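PDB 2IGS: hypothetical protein from Pseudomonas aeruginosa, which is of unknown function but belongs to the DUF3218 family of the lysozyme clan, which may point to an ancestry shared with lysozyme-like enzymes. Local coordinates for residues V93-Q104 with A166-K174; S124-S135 with G147-R157. All coordinates share one frame; numbering follows the deposited sequence. Where two conformers were deposited one is given.

Contact 1: V93-Q104 with A166-K174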
loop_
_atom_site.group_PDB
_atom_site.type_symbol
_atom_site.label_atom_id
_atom_site.label_comp_id
_atom_site.label_asym_id
_atom_site.label_seq_id
_atom_site.Cartn_x
_atom_site.Cartn_y
_atom_site.Cartn_z
ATOM N N VAL F 93 -38.800 -37.843 4.087
ATOM C CA VAL F 93 -37.362 -37.976 4.392
ATOM C C VAL F 93 -36.466 -37.677 3.186
ATOM O O VAL F 93 -35.450 -37.000 3.312
ATOM C CB VAL F 93 -37.010 -39.345 5.046
ATOM C CG1 VAL F 93 -35.493 -39.464 5.319
ATOM C CG2 VAL F 93 -37.816 -39.537 6.343
ATOM N N GLU F 94 -36.878 -38.138 2.011
ATOM C CA GLU F 94 -36.048 -38.054 0.815
ATOM C C GLU F 94 -36.322 -36.861 -0.110
ATOM O O GLU F 94 -35.412 -36.079 -0.422
ATOM C CB GLU F 94 -36.115 -39.377 0.049
ATOM C CG GLU F 94 -35.810 -40.600 0.940
ATOM C CD GLU F 94 -36.093 -41.930 0.262
ATOM O OE1 GLU F 94 -36.618 -42.846 0.923
ATOM O OE2 GLU F 94 -35.795 -42.074 -0.940
ATOM N N ILE F 95 -37.569 -36.708 -0.529
ATOM C CA ILE F 95 -37.880 -35.801 -1.623
ATOM C C ILE F 95 -38.223 -34.345 -1.232
ATOM O O ILE F 95 -37.523 -33.402 -1.631
ATOM C CB ILE F 95 -38.914 -36.434 -2.590
ATOM C CG1 ILE F 95 -38.300 -37.701 -3.221
ATOM C CG2 ILE F 95 -39.342 -35.424 -3.668
ATOM C CD1 ILE F 95 -39.134 -38.371 -4.320
ATOM N N LEU F 96 -39.280 -34.143 -0.457
ATOM C CA LEU F 96 -39.666 -32.761 -0.135
ATOM C C LEU F 96 -38.551 -32.015 0.633
ATOM O O LEU F 96 -38.279 -30.852 0.337
ATOM C CB LEU F 96 -41.042 -32.699 0.564
ATOM C CG LEU F 96 -42.217 -33.348 -0.196
ATOM C CD1 LEU F 96 -43.533 -33.221 0.549
ATOM C CD2 LEU F 96 -42.378 -32.818 -1.614
ATOM N N PRO F 97 -37.887 -32.686 1.606
ATOM C CA PRO F 97 -36.742 -32.035 2.254
ATOM C C PRO F 97 -35.605 -31.680 1.295
ATOM O O PRO F 97 -34.977 -30.633 1.450
ATOM C CB PRO F 97 -36.284 -33.079 3.280
ATOM C CG PRO F 97 -37.534 -33.897 3.560
ATOM C CD PRO F 97 -38.162 -34.011 2.207
ATOM N N LEU F 98 -35.347 -32.533 0.312
ATOM C CA LEU F 98 -34.378 -32.215 -0.727
ATOM C C LEU F 98 -34.793 -30.973 -1.510
ATOM O O LEU F 98 -33.982 -30.084 -1.751
ATOM C CB LEU F 98 -34.190 -33.388 -1.697
ATOM C CG LEU F 98 -33.031 -33.232 -2.703
ATOM C CD1 LEU F 98 -32.489 -34.610 -3.124
ATOM C CD2 LEU F 98 -33.436 -32.397 -3.940
ATOM N N LEU F 99 -36.052 -30.926 -1.923
ATOM C CA LEU F 99 -36.518 -29.826 -2.733
ATOM C C LEU F 99 -36.486 -28.519 -1.956
ATOM O O LEU F 99 -35.991 -27.506 -2.463
ATOM C CB LEU F 99 -37.912 -30.110 -3.257
ATOM C CG LEU F 99 -38.006 -31.217 -4.307
ATOM C CD1 LEU F 99 -39.441 -31.400 -4.724
ATOM C CD2 LEU F 99 -37.109 -30.903 -5.517
ATOM N N THR F 100 -37.006 -28.573 -0.726
ATOM C CA THR F 100 -36.991 -27.451 0.212
ATOM C C THR F 100 -35.570 -26.951 0.455
ATOM O O THR F 100 -35.324 -25.761 0.355
ATOM C CB THR F 100 -37.664 -27.824 1.557
ATOM O OG1 THR F 100 -39.036 -28.182 1.334
ATOM C CG2 THR F 100 -37.650 -26.669 2.510
ATOM N N SER F 101 -34.643 -27.866 0.744
ATOM C CA SER F 101 -33.299 -27.502 1.185
ATOM C C SER F 101 -32.493 -26.870 0.054
ATOM O O SER F 101 -31.829 -25.853 0.263
ATOM C CB SER F 101 -32.566 -28.706 1.819
ATOM O OG SER F 101 -31.464 -29.180 1.042
HETATM N N MSE F 102 -32.575 -27.448 -1.147
HETATM C CA MSE F 102 -31.957 -26.845 -2.319
HETATM C C MSE F 102 -32.444 -25.443 -2.611
HETATM O O MSE F 102 -31.649 -24.604 -3.009
HETATM C CB MSE F 102 -32.162 -27.696 -3.556
HETATM C CG MSE F 102 -31.206 -28.842 -3.651
HETATM SE SE MSE F 102 -30.904 -29.416 -5.462
HETATM C CE MSE F 102 -32.646 -29.094 -6.252
ATOM N N ALA F 103 -33.738 -25.188 -2.418
ATOM C CA ALA F 103 -34.313 -23.883 -2.713
ATOM C C ALA F 103 -33.730 -22.844 -1.765
ATOM O O ALA F 103 -33.277 -21.796 -2.199
ATOM C CB ALA F 103 -35.838 -23.932 -2.595
ATOM N N GLN F 104 -33.723 -23.171 -0.472
ATOM C CA GLN F 104 -33.196 -22.306 0.580
ATOM C C GLN F 104 -31.693 -22.069 0.434
ATOM O O GLN F 104 -31.227 -20.928 0.566
ATOM C CB GLN F 104 -33.534 -22.872 1.973
ATOM C CG GLN F 104 -35.034 -22.805 2.315
ATOM C CD GLN F 104 -35.443 -23.644 3.531
ATOM O OE1 GLN F 104 -34.733 -24.569 3.946
ATOM N NE2 GLN F 104 -36.611 -23.327 4.100
ATOM N N ALA F 166 -24.441 -27.031 10.821
ATOM C CA ALA F 166 -25.190 -25.853 10.359
ATOM C C ALA F 166 -25.712 -25.957 8.908
ATOM O O ALA F 166 -26.483 -25.095 8.460
ATOM C CB ALA F 166 -24.339 -24.607 10.507
HETATM N N MSE F 167 -25.277 -26.988 8.180
HETATM C CA MSE F 167 -25.725 -27.200 6.809
HETATM C C MSE F 167 -27.157 -27.731 6.762
HETATM O O MSE F 167 -27.516 -28.618 7.522
HETATM C CB MSE F 167 -24.785 -28.159 6.091
HETATM C CG MSE F 167 -23.508 -27.486 5.638
HETATM SE SE MSE F 167 -22.103 -28.700 5.070
HETATM C CE MSE F 167 -20.669 -27.564 5.651
ATOM N N THR F 168 -27.970 -27.180 5.868
ATOM C CA THR F 168 -29.328 -27.689 5.636
ATOM C C THR F 168 -29.304 -28.777 4.535
ATOM O O THR F 168 -29.074 -28.489 3.347
ATOM C CB THR F 168 -30.290 -26.544 5.268
ATOM O OG1 THR F 168 -30.141 -25.490 6.218
ATOM C CG2 THR F 168 -31.722 -27.017 5.292
ATOM N N LEU F 169 -29.545 -30.018 4.952
ATOM C CA LEU F 169 -29.305 -31.195 4.125
ATOM C C LEU F 169 -30.252 -32.334 4.519
ATOM O O LEU F 169 -30.412 -32.605 5.717
ATOM C CB LEU F 169 -27.851 -31.618 4.322
ATOM C CG LEU F 169 -27.021 -32.311 3.245
ATOM C CD1 LEU F 169 -27.220 -31.735 1.860
ATOM C CD2 LEU F 169 -25.564 -32.207 3.660
ATOM N N PRO F 170 -30.904 -32.993 3.533
ATOM C CA PRO F 170 -31.731 -34.158 3.882
ATOM C C PRO F 170 -30.916 -35.235 4.591
ATOM O O PRO F 170 -29.697 -35.354 4.357
ATOM C CB PRO F 170 -32.227 -34.687 2.526
ATOM C CG PRO F 170 -31.347 -34.059 1.506
ATOM C CD PRO F 170 -30.929 -32.728 2.086
ATOM N N GLU F 171 -31.602 -35.990 5.452
ATOM C CA GLU F 171 -31.033 -37.055 6.284
ATOM C C GLU F 171 -30.027 -37.953 5.560
ATOM O O GLU F 171 -28.902 -38.145 6.033
ATOM C CB GLU F 171 -32.154 -37.928 6.868
ATOM C CG GLU F 171 -32.943 -37.285 8.004
ATOM C CD GLU F 171 -34.167 -38.100 8.437
ATOM O OE1 GLU F 171 -34.098 -39.351 8.435
ATOM O OE2 GLU F 171 -35.196 -37.479 8.783
ATOM N N ASP F 172 -30.446 -38.494 4.419
ATOM C CA ASP F 172 -29.683 -39.545 3.707
ATOM C C ASP F 172 -28.335 -39.076 3.142
ATOM O O ASP F 172 -27.372 -39.838 3.120
ATOM C CB ASP F 172 -30.532 -40.187 2.610
ATOM C CG ASP F 172 -31.634 -41.080 3.165
ATOM O OD1 ASP F 172 -32.622 -41.318 2.441
ATOM O OD2 ASP F 172 -31.512 -41.554 4.320
ATOM N N ILE F 173 -28.283 -37.822 2.698
ATOM C CA ILE F 173 -27.033 -37.189 2.269
ATOM C C ILE F 173 -26.139 -36.880 3.470
ATOM O O ILE F 173 -24.930 -37.126 3.447
ATOM C CB ILE F 173 -27.294 -35.921 1.398
ATOM C CG1 ILE F 173 -28.302 -36.237 0.283
ATOM C CG2 ILE F 173 -25.984 -35.408 0.793
ATOM C CD1 ILE F 173 -28.544 -35.104 -0.686
ATOM N N LYS F 174 -26.742 -36.353 4.526
ATOM C CA LYS F 174 -26.049 -36.149 5.804
ATOM C C LYS F 174 -25.413 -37.459 6.341
ATOM O O LYS F 174 -24.276 -37.456 6.808
ATOM C CB LYS F 174 -27.011 -35.525 6.835
ATOM C CG LYS F 174 -26.370 -34.499 7.749
ATOM C CD LYS F 174 -27.288 -34.105 8.904
ATOM C CE LYS F 174 -26.528 -33.368 10.052
ATOM N NZ LYS F 174 -25.996 -31.980 9.688
HETATM O O HOH W 1 -34.397 -35.596 5.558
HETATM O O HOH W 2 -32.893 -37.883 2.911
#

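Contact 2: S124-S135 with G147-R157. With ACY (acetic acid), chain V.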
loop_
_atom_site.group_PDB
_atom_site.type_symbol
_atom_site.label_atom_id
_atom_site.label_comp_id
_atom_site.label_asym_id
_atom_site.label_seq_id
_atom_site.Cartn_x
_atom_site.Cartn_y
_atom_site.Cartn_z
ATOM N N SER F 124 -11.838 -26.460 -8.708
ATOM C CA SER F 124 -11.423 -27.751 -8.173
ATOM C C SER F 124 -11.076 -28.606 -9.404
ATOM O O SER F 124 -11.408 -28.236 -10.536
ATOM C CB SER F 124 -12.513 -28.379 -7.294
ATOM O OG SER F 124 -13.417 -29.139 -8.073
ATOM N N PRO F 125 -10.384 -29.733 -9.214
ATOM C CA PRO F 125 -10.014 -30.493 -10.405
ATOM C C PRO F 125 -11.139 -31.432 -10.867
ATOM O O PRO F 125 -10.972 -32.205 -11.808
ATOM C CB PRO F 125 -8.794 -31.289 -9.944
ATOM C CG PRO F 125 -8.737 -31.159 -8.446
ATOM C CD PRO F 125 -9.928 -30.393 -7.986
ATOM N N ASN F 126 -12.271 -31.352 -10.187
ATOM C CA ASN F 126 -13.435 -32.214 -10.438
ATOM C C ASN F 126 -14.304 -31.633 -11.539
ATOM O O ASN F 126 -14.759 -30.501 -11.417
ATOM C CB ASN F 126 -14.247 -32.344 -9.152
ATOM C CG ASN F 126 -13.594 -33.261 -8.139
ATOM O OD1 ASN F 126 -12.686 -34.027 -8.466
ATOM N ND2 ASN F 126 -14.076 -33.210 -6.907
ATOM N N VAL F 127 -14.494 -32.404 -12.613
ATOM C CA VAL F 127 -15.277 -32.005 -13.786
ATOM C C VAL F 127 -16.783 -32.349 -13.628
ATOM O O VAL F 127 -17.660 -31.611 -14.111
ATOM C CB VAL F 127 -14.704 -32.664 -15.097
ATOM C CG1 VAL F 127 -15.558 -32.342 -16.282
ATOM C CG2 VAL F 127 -13.276 -32.213 -15.379
ATOM N N TYR F 128 -17.074 -33.465 -12.956
ATOM C CA TYR F 128 -18.450 -33.968 -12.763
ATOM C C TYR F 128 -19.006 -33.690 -11.367
ATOM O O TYR F 128 -18.241 -33.646 -10.401
ATOM C CB TYR F 128 -18.495 -35.458 -13.102
ATOM C CG TYR F 128 -18.051 -35.665 -14.529
ATOM C CD1 TYR F 128 -18.890 -35.331 -15.586
ATOM C CD2 TYR F 128 -16.772 -36.106 -14.814
ATOM C CE1 TYR F 128 -18.481 -35.474 -16.890
ATOM C CE2 TYR F 128 -16.336 -36.249 -16.125
ATOM C CZ TYR F 128 -17.201 -35.914 -17.159
ATOM O OH TYR F 128 -16.793 -36.069 -18.460
ATOM N N PRO F 129 -20.341 -33.504 -11.240
ATOM C CA PRO F 129 -20.838 -33.104 -9.920
ATOM C C PRO F 129 -20.690 -34.208 -8.888
ATOM O O PRO F 129 -20.610 -33.933 -7.699
ATOM C CB PRO F 129 -22.319 -32.779 -10.183
ATOM C CG PRO F 129 -22.670 -33.568 -11.387
ATOM C CD PRO F 129 -21.429 -33.611 -12.224
ATOM N N THR F 130 -20.640 -35.452 -9.355
ATOM C CA THR F 130 -20.520 -36.611 -8.499
ATOM C C THR F 130 -19.067 -37.029 -8.260
ATOM O O THR F 130 -18.813 -38.082 -7.675
ATOM C CB THR F 130 -21.239 -37.807 -9.121
ATOM O OG1 THR F 130 -20.780 -37.963 -10.467
ATOM C CG2 THR F 130 -22.757 -37.580 -9.125
ATOM N N ASP F 131 -18.107 -36.234 -8.722
ATOM C CA ASP F 131 -16.708 -36.640 -8.590
ATOM C C ASP F 131 -16.299 -36.683 -7.105
ATOM O O ASP F 131 -16.764 -35.865 -6.261
ATOM C CB ASP F 131 -15.773 -35.710 -9.386
ATOM C CG ASP F 131 -15.586 -36.143 -10.853
ATOM O OD1 ASP F 131 -15.869 -37.302 -11.209
ATOM O OD2 ASP F 131 -15.146 -35.307 -11.674
ATOM N N VAL F 132 -15.454 -37.665 -6.800
ATOM C CA VAL F 132 -14.808 -37.780 -5.500
ATOM C C VAL F 132 -13.305 -37.904 -5.722
ATOM O O VAL F 132 -12.822 -38.768 -6.477
ATOM C CB VAL F 132 -15.375 -38.947 -4.650
ATOM C CG1 VAL F 132 -14.762 -38.957 -3.243
ATOM C CG2 VAL F 132 -16.907 -38.834 -4.560
ATOM N N GLY F 133 -12.574 -36.986 -5.101
ATOM C CA GLY F 133 -11.142 -36.908 -5.272
ATOM C C GLY F 133 -10.484 -36.503 -3.970
ATOM O O GLY F 133 -11.092 -36.614 -2.898
ATOM N N PHE F 134 -9.256 -36.008 -4.074
ATOM C CA PHE F 134 -8.468 -35.636 -2.909
ATOM C C PHE F 134 -8.360 -34.123 -2.690
ATOM O O PHE F 134 -8.140 -33.348 -3.629
ATOM C CB PHE F 134 -7.072 -36.222 -3.030
ATOM C CG PHE F 134 -7.041 -37.737 -3.028
ATOM C CD1 PHE F 134 -6.900 -38.444 -4.218
ATOM C CD2 PHE F 134 -7.144 -38.446 -1.838
ATOM C CE1 PHE F 134 -6.871 -39.844 -4.214
ATOM C CE2 PHE F 134 -7.096 -39.811 -1.819
ATOM C CZ PHE F 134 -6.966 -40.525 -3.015
ATOM N N SER F 135 -8.501 -33.709 -1.434
ATOM C CA SER F 135 -8.128 -32.368 -1.070
ATOM C C SER F 135 -6.609 -32.220 -1.265
ATOM O O SER F 135 -5.868 -33.200 -1.397
ATOM C CB SER F 135 -8.568 -32.022 0.351
ATOM O OG SER F 135 -7.779 -32.668 1.330
ATOM N N GLY F 147 -7.646 -35.204 2.421
ATOM C CA GLY F 147 -8.836 -36.018 2.589
ATOM C C GLY F 147 -9.686 -35.954 1.346
ATOM O O GLY F 147 -9.171 -35.860 0.244
ATOM N N LEU F 148 -10.997 -35.979 1.537
ATOM C CA LEU F 148 -11.957 -36.036 0.450
ATOM C C LEU F 148 -12.307 -34.665 -0.112
ATOM O O LEU F 148 -12.689 -33.745 0.623
ATOM C CB LEU F 148 -13.251 -36.678 0.969
ATOM C CG LEU F 148 -13.527 -38.179 0.863
ATOM C CD1 LEU F 148 -12.397 -38.911 0.201
ATOM C CD2 LEU F 148 -13.914 -38.782 2.213
ATOM N N LEU F 149 -12.227 -34.559 -1.431
ATOM C CA LEU F 149 -12.754 -33.420 -2.152
ATOM C C LEU F 149 -13.880 -33.862 -3.107
ATOM O O LEU F 149 -13.645 -34.549 -4.109
ATOM C CB LEU F 149 -11.630 -32.679 -2.894
ATOM C CG LEU F 149 -12.040 -31.399 -3.620
ATOM C CD1 LEU F 149 -12.626 -30.343 -2.630
ATOM C CD2 LEU F 149 -10.831 -30.862 -4.386
ATOM N N VAL F 150 -15.103 -33.428 -2.806
ATOM C CA VAL F 150 -16.271 -33.986 -3.455
ATOM C C VAL F 150 -16.977 -32.927 -4.295
ATOM O O VAL F 150 -17.103 -31.765 -3.879
ATOM C CB VAL F 150 -17.208 -34.614 -2.351
ATOM C CG1 VAL F 150 -18.582 -34.939 -2.875
ATOM C CG2 VAL F 150 -16.556 -35.834 -1.753
ATOM N N SER F 151 -17.419 -33.309 -5.487
ATOM C CA SER F 151 -18.161 -32.400 -6.362
ATOM C C SER F 151 -17.371 -31.118 -6.659
ATOM O O SER F 151 -16.141 -31.121 -6.727
ATOM C CB SER F 151 -19.528 -32.049 -5.736
ATOM O OG SER F 151 -20.370 -31.386 -6.659
ATOM N N TYR F 152 -18.085 -30.017 -6.843
ATOM C CA TYR F 152 -17.467 -28.778 -7.299
ATOM C C TYR F 152 -16.933 -27.927 -6.145
ATOM O O TYR F 152 -17.348 -26.779 -5.935
ATOM C CB TYR F 152 -18.445 -28.007 -8.180
ATOM C CG TYR F 152 -18.842 -28.744 -9.460
ATOM C CD1 TYR F 152 -17.876 -29.371 -10.258
ATOM C CD2 TYR F 152 -20.172 -28.770 -9.898
ATOM C CE1 TYR F 152 -18.221 -30.008 -11.419
ATOM C CE2 TYR F 152 -20.518 -29.408 -11.074
ATOM C CZ TYR F 152 -19.541 -30.035 -11.821
ATOM O OH TYR F 152 -19.878 -30.661 -13.006
ATOM N N GLY F 153 -16.002 -28.499 -5.392
ATOM C CA GLY F 153 -15.439 -27.800 -4.236
ATOM C C GLY F 153 -15.926 -28.136 -2.838
ATOM O O GLY F 153 -15.543 -27.431 -1.881
ATOM N N VAL F 154 -16.733 -29.198 -2.676
ATOM C CA VAL F 154 -17.090 -29.665 -1.305
ATOM C C VAL F 154 -15.910 -30.369 -0.611
ATOM O O VAL F 154 -15.708 -31.576 -0.723
ATOM C CB VAL F 154 -18.395 -30.531 -1.231
ATOM C CG1 VAL F 154 -18.828 -30.748 0.243
ATOM C CG2 VAL F 154 -19.498 -29.888 -2.004
ATOM N N ASN F 155 -15.161 -29.589 0.148
ATOM C CA ASN F 155 -13.963 -30.050 0.813
ATOM C C ASN F 155 -14.290 -30.620 2.184
ATOM O O ASN F 155 -14.389 -29.892 3.186
ATOM C CB ASN F 155 -12.968 -28.890 0.927
ATOM C CG ASN F 155 -11.531 -29.369 1.164
ATOM O OD1 ASN F 155 -11.288 -30.352 1.877
ATOM N ND2 ASN F 155 -10.577 -28.676 0.562
ATOM N N LEU F 156 -14.443 -31.936 2.226
ATOM C CA LEU F 156 -14.891 -32.603 3.427
ATOM C C LEU F 156 -13.791 -32.646 4.502
ATOM O O LEU F 156 -14.096 -32.602 5.687
ATOM C CB LEU F 156 -15.425 -34.010 3.083
ATOM C CG LEU F 156 -16.683 -34.150 2.216
ATOM C CD1 LEU F 156 -17.026 -35.632 2.045
ATOM C CD2 LEU F 156 -17.863 -33.407 2.812
ATOM N N ARG F 157 -12.535 -32.723 4.063
ATOM C CA ARG F 157 -11.348 -32.785 4.919
ATOM C C ARG F 157 -11.230 -31.551 5.789
ATOM O O ARG F 157 -10.815 -31.591 6.944
ATOM C CB ARG F 157 -10.092 -32.874 4.051
ATOM C CG ARG F 157 -8.760 -32.734 4.803
ATOM C CD ARG F 157 -8.502 -33.935 5.694
ATOM N NE ARG F 157 -7.262 -33.812 6.452
ATOM C CZ ARG F 157 -7.155 -33.161 7.607
ATOM N NH1 ARG F 157 -8.218 -32.563 8.139
ATOM N NH2 ARG F 157 -5.987 -33.089 8.232
HETATM C C ACY V . -5.027 -30.467 3.700
HETATM O O ACY V . -5.866 -30.567 2.728
HETATM O OXT ACY V . -3.750 -30.464 3.625
HETATM C CH3 ACY V . -5.576 -30.345 5.092
#

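Contact 1: V93-Q104 with A166-K174
Val-93 O is linked by water to the start of helix 171-177: it accepts a hydrogen bond from each of two waters, one of which accepts in turn from Glu-171 N and the other from Asp-172 N. In one of two modelled conformers Glu-171 also brings OE1 near Val-93 CG1. Glu-94 places its CG 3.6 Å from Asp-172 OD1. The two carboxylates come close, but salt bridges from Arg-89 to both and from Arg-82 to Glu-94 would offset their charge. Pro-97 and Leu-98 then pack on Pro-170, which holds the N-cap position, where its missing N-H costs no helical hydrogen bond; its apolar ring brings CG to 4.3 Å from Leu-98 CB. Ser-101, small enough to let the loop come near, has its OG 3.4 Å from Thr-168 O, at best a weak bond, and its CB beside Thr-168 CG2. Gln-104 ends the contact, OE1 approaching that same methyl. Leu-98 also reaches Trp-42 of helix 35-48 and Thr-208 of helix 203-216, as does Met-102, a selenomethionine that points away from the contact, while Ile-95 packs on helix 12-27.

Contact 2: S124-S135 with G147-R157
Val-132 to Phe-134 pair with Leu-148 to Val-150 as the first two strands of a small three-stranded antiparallel sheet. Backbone bonds set the register: Gly-133 and Leu-149 form the hydrogen-bonded pair, with Leu-149 N 2.8 Å from Gly-133 O, and Ser-151 N donates almost straight (174°) to Asp-131 O.

Side-chain bonds fasten the loop before the first strand. The Asn-126 amide suits its place because one ND2 serves two carbonyls, both in the amide plane: Ser-151 O, 2.9 Å from ND2, is met on a lone pair, whereas Leu-149 O is met from above its plane, on the face opposite Gly-133 N. Ser-151 OG, swung anti to its backbone N (chi1 -169°), donates to a lone pair of Pro-129 O. Tyr-152 combines a donor with a flat face: OH donates to Val-127 O at 2.7 Å, and Pro-129 CA sits over the ring in a CH-pi contact, 4.1 Å from its centroid.

Among apolar contacts, Val-132 and Val-150 lie side by side, and Leu-149 CD2 reaches Pro-125 CD. Helices 190-200 and 203-216 pack against the sheet, and Ser-139 of the second subunit bonds to Asn-155 ND2.

Arg-157 NH2 is salt-bridged to Glu-145; bound acetic acid lays only its methyl over the guanidinium. Just beyond the first strand, Ser-135 has a hydroxyl able to accept and donate at once: OG accepts from Gly-147 N at 2.8 Å and donates to the acetic acid O.

In the fold
Contacts 1 and 2 lie on opposite sides of the chain's centre, their own centres about 20 Å apart. Their nearest atoms are about 6 Å apart, so they do not touch. Both segments of contact 2 fall in the part of the chain between 93-104 and 166-174. Helix 203-216 is a common neighbour: Leu-98 and Leu-169 of contact 1 pack on it, as do Val-150 and Tyr-152 of contact 2. Both contacts are made within one chain; no other chain of the assembly touches contact 1, whereas Ser-139 and Ala-138 of the second subunit pack against contact 2. With the function unknown, neither contact can be assigned to an active site; the acetic acid probably came from the crystallisation liquor.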